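Local coordinates for protein adhesin A (PDB 3ETZ) that acts as a bacterial cell-surface adhesin, a helical hairpin that probably oligomerises through chains of leucines to mediate attachment to cells, at residues 42-47 / 90-95; 29-33 / 101-105. The protein carries 1 engineered substitution. All coordinates share one frame; numbering follows the deposited sequence.

Contact 1. Residues 42-47 / 90-95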
loop_
_atom_site.group_PDB
_atom_site.type_symbol
_atom_site.label_atom_id
_atom_site.label_comp_id
_atom_site.label_asym_id
_atom_site.label_seq_id
_atom_site.Cartn_x
_atom_site.Cartn_y
_atom_site.Cartn_z
ATOM N N ALA A 42 -6.819 -2.843 2.205
ATOM C CA ALA A 42 -6.886 -2.891 0.753
ATOM C C ALA A 42 -6.047 -4.063 0.225
ATOM O O ALA A 42 -6.436 -4.740 -0.707
ATOM C CB ALA A 42 -6.379 -1.569 0.163
ATOM N N LEU A 43 -4.878 -4.282 0.811
ATOM C CA LEU A 43 -4.038 -5.387 0.370
ATOM C C LEU A 43 -4.761 -6.735 0.557
ATOM O O LEU A 43 -4.758 -7.577 -0.341
ATOM C CB LEU A 43 -2.725 -5.403 1.149
ATOM C CG LEU A 43 -1.832 -6.622 0.878
ATOM C CD1 LEU A 43 -1.490 -6.670 -0.629
ATOM C CD2 LEU A 43 -0.566 -6.540 1.723
ATOM N N ALA A 44 -5.378 -6.932 1.717
ATOM C CA ALA A 44 -6.098 -8.196 1.998
ATOM C C ALA A 44 -7.236 -8.417 0.994
ATOM O O ALA A 44 -7.450 -9.532 0.500
ATOM C CB ALA A 44 -6.644 -8.197 3.461
ATOM N N GLN A 45 -7.953 -7.350 0.664
ATOM C CA GLN A 45 -9.039 -7.483 -0.276
ATOM C C GLN A 45 -8.463 -7.776 -1.654
ATOM O O GLN A 45 -9.005 -8.590 -2.407
ATOM C CB GLN A 45 -9.907 -6.219 -0.274
ATOM C CG GLN A 45 -10.947 -6.229 -1.378
ATOM C CD GLN A 45 -12.149 -5.334 -1.097
ATOM O OE1 GLN A 45 -12.004 -4.152 -0.753
ATOM N NE2 GLN A 45 -13.350 -5.899 -1.253
ATOM N N ASN A 46 -7.347 -7.130 -1.984
ATOM C CA ASN A 46 -6.700 -7.353 -3.273
ATOM C C ASN A 46 -6.176 -8.787 -3.440
ATOM O O ASN A 46 -6.289 -9.363 -4.521
ATOM C CB ASN A 46 -5.528 -6.380 -3.472
ATOM C CG ASN A 46 -5.983 -5.013 -4.007
ATOM O OD1 ASN A 46 -5.256 -4.010 -3.926
ATOM N ND2 ASN A 46 -7.167 -4.978 -4.567
ATOM N N GLU A 47 -5.581 -9.342 -2.397
ATOM C CA GLU A 47 -5.065 -10.722 -2.479
ATOM C C GLU A 47 -6.182 -11.710 -2.860
ATOM O O GLU A 47 -5.962 -12.637 -3.651
ATOM C CB GLU A 47 -4.421 -11.111 -1.133
ATOM C CG GLU A 47 -3.201 -10.239 -0.867
ATOM C CD GLU A 47 -2.404 -10.607 0.370
ATOM O OE1 GLU A 47 -3.000 -10.872 1.432
ATOM O OE2 GLU A 47 -1.161 -10.602 0.279
ATOM N N GLU A 90 -0.014 -2.896 -7.821
ATOM C CA GLU A 90 -0.750 -2.197 -6.750
ATOM C C GLU A 90 -0.429 -2.875 -5.395
ATOM O O GLU A 90 -0.111 -2.206 -4.400
ATOM C CB GLU A 90 -2.269 -2.273 -7.009
ATOM C CG GLU A 90 -3.161 -1.657 -5.915
ATOM C CD GLU A 90 -4.634 -1.621 -6.306
ATOM O OE1 GLU A 90 -4.920 -1.463 -7.502
ATOM O OE2 GLU A 90 -5.508 -1.734 -5.429
ATOM N N MET A 91 -0.508 -4.210 -5.347
ATOM C CA MET A 91 -0.228 -4.920 -4.087
ATOM C C MET A 91 1.207 -4.746 -3.605
ATOM O O MET A 91 1.463 -4.660 -2.409
ATOM C CB MET A 91 -0.570 -6.416 -4.237
ATOM C CG MET A 91 -2.072 -6.650 -4.430
ATOM S SD MET A 91 -2.444 -8.421 -4.615
ATOM C CE MET A 91 -1.866 -9.004 -3.307
ATOM N N GLU A 92 2.151 -4.695 -4.547
ATOM C CA GLU A 92 3.560 -4.476 -4.196
ATOM C C GLU A 92 3.719 -3.093 -3.516
ATOM O O GLU A 92 4.450 -2.941 -2.533
ATOM C CB GLU A 92 4.412 -4.533 -5.474
ATOM C CG GLU A 92 5.908 -4.430 -5.278
ATOM C CD GLU A 92 6.691 -4.775 -6.548
ATOM O OE1 GLU A 92 6.377 -5.797 -7.207
ATOM O OE2 GLU A 92 7.636 -4.029 -6.884
ATOM N N GLN A 93 3.048 -2.077 -4.052
ATOM C CA GLN A 93 3.137 -0.744 -3.471
ATOM C C GLN A 93 2.471 -0.720 -2.092
ATOM O O GLN A 93 2.938 -0.032 -1.184
ATOM C CB GLN A 93 2.476 0.290 -4.406
ATOM C CG GLN A 93 3.299 0.589 -5.662
ATOM C CD GLN A 93 4.747 0.968 -5.349
ATOM O OE1 GLN A 93 5.008 1.845 -4.531
ATOM N NE2 GLN A 93 5.688 0.291 -5.993
ATOM N N GLN A 94 1.375 -1.463 -1.933
ATOM C CA GLN A 94 0.701 -1.549 -0.651
ATOM C C GLN A 94 1.601 -2.222 0.385
ATOM O O GLN A 94 1.671 -1.777 1.540
ATOM C CB GLN A 94 -0.646 -2.288 -0.794
ATOM C CG GLN A 94 -1.707 -1.389 -1.452
ATOM C CD GLN A 94 -2.905 -2.138 -2.015
ATOM O OE1 GLN A 94 -2.900 -3.373 -2.177
ATOM N NE2 GLN A 94 -3.927 -1.382 -2.361
ATOM N N LYS A 95 2.295 -3.287 -0.012
ATOM C CA LYS A 95 3.210 -3.948 0.927
ATOM C C LYS A 95 4.368 -3.017 1.264
ATOM O O LYS A 95 4.851 -3.028 2.389
ATOM C CB LYS A 95 3.778 -5.253 0.359
ATOM C CG LYS A 95 2.751 -6.380 0.286
ATOM C CD LYS A 95 3.345 -7.656 -0.301
ATOM C CE LYS A 95 2.339 -8.816 -0.265
ATOM N NZ LYS A 95 2.828 -9.959 -1.104
HETATM O O HOH W 1 0.457 -10.751 -1.831
#
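In the antiparallel helical hairpin of this adhesin, Leu43 and Met91 meet where helix 5-63 packs against helix 70-108. The axes of these short segments approach to 9.8 Å with 149° between their directions, and the CA atoms of Leu43 and Met91 are only 5.9 Å apart. With its CG anti to the backbone N (chi1 173°), Leu43 sends its two methyls to different partners. CD1 packs on the Met91 side chain, 3.7 Å from Met91 CB, while CD2 lies on the aliphatic part of Lys95, 3.6 Å from Lys95 CG. Both Met91 and Lys95 cross the leucine at about a right angle. Met91, the buried residue of the contact, also has its CG 3.6 Å from Asn46 CB, so this carbon lies between Leu43 CD1 and the root of Asn46. Ile98 and Leu87 of helix 70-108 extend the packing, touching Leu43 and Asn46 respectively.

Beside this apolar centre lies a polar margin of Asn46, Glu90 and Gln94. The amide planes of Asn46 and Gln94 are nearly coplanar, 19° apart, whereas the Glu90 carboxylate is turned steeply against the Asn46 amide. Ala42 closes this margin by setting its CB against the end of Gln94. At another margin Glu47 and Lys95 bear opposite charges but do not form a direct salt bridge. A water spans them, donating to Glu47 OE2 at 2.7 Å and accepting from Lys95 NZ at 2.6 Å.

Contact 2. Residues 29-33 / 101-105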
loop_
_atom_site.group_PDB
_atom_site.type_symbol
_atom_site.label_atom_id
_atom_site.label_comp_id
_atom_site.label_asym_id
_atom_site.label_seq_id
_atom_site.Cartn_x
_atom_site.Cartn_y
_atom_site.Cartn_z
ATOM N N PHE A 29 3.449 10.803 12.517
ATOM C CA PHE A 29 3.526 9.378 12.785
ATOM C C PHE A 29 2.126 8.745 12.769
ATOM O O PHE A 29 1.930 7.665 12.196
ATOM C CB PHE A 29 4.189 9.109 14.141
ATOM C CG PHE A 29 4.203 7.648 14.518
ATOM C CD1 PHE A 29 5.235 6.821 14.109
ATOM C CD2 PHE A 29 3.166 7.105 15.268
ATOM C CE1 PHE A 29 5.238 5.452 14.444
ATOM C CE2 PHE A 29 3.157 5.746 15.608
ATOM C CZ PHE A 29 4.206 4.923 15.189
ATOM N N ASN A 30 1.152 9.410 13.388
ATOM C CA ASN A 30 -0.200 8.875 13.423
ATOM C C ASN A 30 -0.776 8.777 12.010
ATOM O O ASN A 30 -1.538 7.866 11.700
ATOM C CB ASN A 30 -1.127 9.761 14.290
ATOM C CG ASN A 30 -0.789 9.701 15.771
ATOM O OD1 ASN A 30 -1.209 10.561 16.559
ATOM N ND2 ASN A 30 -0.032 8.696 16.156
ATOM N N GLU A 31 -0.452 9.749 11.165
ATOM C CA GLU A 31 -0.947 9.752 9.790
ATOM C C GLU A 31 -0.335 8.568 9.014
ATOM O O GLU A 31 -1.027 7.894 8.245
ATOM C CB GLU A 31 -0.602 11.101 9.121
ATOM C CG GLU A 31 -0.740 11.177 7.591
ATOM C CD GLU A 31 -2.170 10.998 7.085
ATOM O OE1 GLU A 31 -3.123 11.418 7.788
ATOM O OE2 GLU A 31 -2.336 10.458 5.959
ATOM N N GLU A 32 0.945 8.309 9.230
ATOM C CA GLU A 32 1.625 7.192 8.552
ATOM C C GLU A 32 1.011 5.857 8.986
ATOM O O GLU A 32 0.908 4.901 8.189
ATOM C CB GLU A 32 3.115 7.189 8.874
ATOM C CG GLU A 32 3.870 8.406 8.350
ATOM C CD GLU A 32 5.248 8.571 9.011
ATOM O OE1 GLU A 32 5.513 7.907 10.046
ATOM O OE2 GLU A 32 6.061 9.382 8.512
ATOM N N ARG A 33 0.572 5.814 10.243
ATOM C CA ARG A 33 -0.033 4.608 10.789
ATOM C C ARG A 33 -1.384 4.375 10.146
ATOM O O ARG A 33 -1.715 3.242 9.779
ATOM C CB ARG A 33 -0.195 4.721 12.317
ATOM C CG ARG A 33 -1.083 3.634 12.935
ATOM C CD ARG A 33 -1.117 3.747 14.467
ATOM N NE ARG A 33 0.116 3.229 15.057
ATOM C CZ ARG A 33 0.468 3.361 16.336
ATOM N NH1 ARG A 33 -0.317 4.008 17.196
ATOM N NH2 ARG A 33 1.609 2.836 16.759
ATOM N N PHE A 101 6.331 1.428 7.142
ATOM C CA PHE A 101 5.849 1.828 8.461
ATOM C C PHE A 101 6.346 0.910 9.583
ATOM O O PHE A 101 6.552 1.373 10.716
ATOM C CB PHE A 101 4.326 1.884 8.519
ATOM C CG PHE A 101 3.805 2.294 9.869
ATOM C CD1 PHE A 101 3.928 3.612 10.305
ATOM C CD2 PHE A 101 3.277 1.345 10.745
ATOM C CE1 PHE A 101 3.534 3.982 11.599
ATOM C CE2 PHE A 101 2.883 1.704 12.038
ATOM C CZ PHE A 101 3.015 3.033 12.465
ATOM N N GLU A 102 6.513 -0.385 9.297
ATOM C CA GLU A 102 7.002 -1.296 10.331
ATOM C C GLU A 102 8.453 -0.939 10.624
ATOM O O GLU A 102 8.847 -0.862 11.784
ATOM C CB GLU A 102 6.879 -2.765 9.893
ATOM C CG GLU A 102 5.435 -3.222 9.721
ATOM C CD GLU A 102 5.300 -4.689 9.317
ATOM O OE1 GLU A 102 6.180 -5.201 8.586
ATOM O OE2 GLU A 102 4.295 -5.322 9.716
ATOM N N LYS A 103 9.240 -0.692 9.579
ATOM C CA LYS A 103 10.639 -0.325 9.772
ATOM C C LYS A 103 10.759 0.956 10.614
ATOM O O LYS A 103 11.419 0.949 11.656
ATOM C CB LYS A 103 11.351 -0.127 8.423
ATOM C CG LYS A 103 11.563 -1.418 7.620
ATOM C CD LYS A 103 12.382 -1.176 6.343
ATOM C CE LYS A 103 13.820 -0.748 6.677
ATOM N NZ LYS A 103 14.655 -0.421 5.471
ATOM N N ILE A 104 10.118 2.047 10.182
ATOM C CA ILE A 104 10.211 3.292 10.937
ATOM C C ILE A 104 9.715 3.083 12.370
ATOM O O ILE A 104 10.244 3.674 13.308
ATOM C CB ILE A 104 9.427 4.467 10.246
ATOM C CG1 ILE A 104 9.773 5.797 10.924
ATOM C CG2 ILE A 104 7.934 4.261 10.357
ATOM C CD1 ILE A 104 9.229 7.047 10.207
ATOM N N GLN A 105 8.723 2.218 12.535
ATOM C CA GLN A 105 8.156 1.911 13.846
ATOM C C GLN A 105 9.196 1.192 14.712
ATOM O O GLN A 105 9.153 1.254 15.943
ATOM C CB GLN A 105 6.932 1.022 13.672
ATOM C CG GLN A 105 6.099 0.805 14.910
ATOM C CD GLN A 105 4.816 0.061 14.597
ATOM O OE1 GLN A 105 3.880 0.052 15.389
ATOM N NE2 GLN A 105 4.769 -0.574 13.432
#
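Phe101 reaches from helix 70-108 into the angle between Phe29 and Arg33, and its ring is met by both. The two phenyl groups meet obliquely, their planes inclined at 45° and their centroids 5.2 Å apart. Phe101 presents the far end of its ring, CE1 lying over a face of Phe29 and CZ coming within 3.5 Å of Phe29 CZ. Phe29 can lean across the interface because its CG is anti to the backbone N (chi1 176°), which swings the ring toward the partner helix although its CB does not point there.

One face of Phe101 is taken by the backbone of Arg33, whose CA makes a CH-pi contact 4.0 Å from the ring centroid. Arg33 CB rests beside Phe101 CZ at 3.6 Å, and the guanidinium plane is turned 79° from the Phe101 ring. Within helix 5-63, the edge of the Phe29 ring, at CE2, lies against one face of that guanidinium. Nearer the root of the Phe101 ring, Glu32 CB lies by Phe101 CD1, and Glu32 OE1 comes within 3.8 Å of Ile104 CD1. Its other carboxylate oxygen, OE2, forms a salt bridge with Arg28 of its own helix. Aromatic packing bordered by long charged side chains here joins the two arms of an antiparallel helix-loop-helix hairpin.

From the N terminus the chain runs along helix 5-63, supplying first the 29-33 half of contact 2 and then the 42-47 half of contact 1. After the turn that follows, helix 70-108 comes back in the opposite sense, so 90-95 closes the inner contact before 101-105 closes the outer one. Contact 1 therefore nests within contact 2, as expected of a simple hairpin. Their centres are about 17 Å apart and their nearest atoms about 7 Å, so they do not touch. Both tie together the same two helices: contact 1 nearer the centre of the chain, contact 2 farther from the turn, toward the end of the hairpin where helix 70-108 finishes.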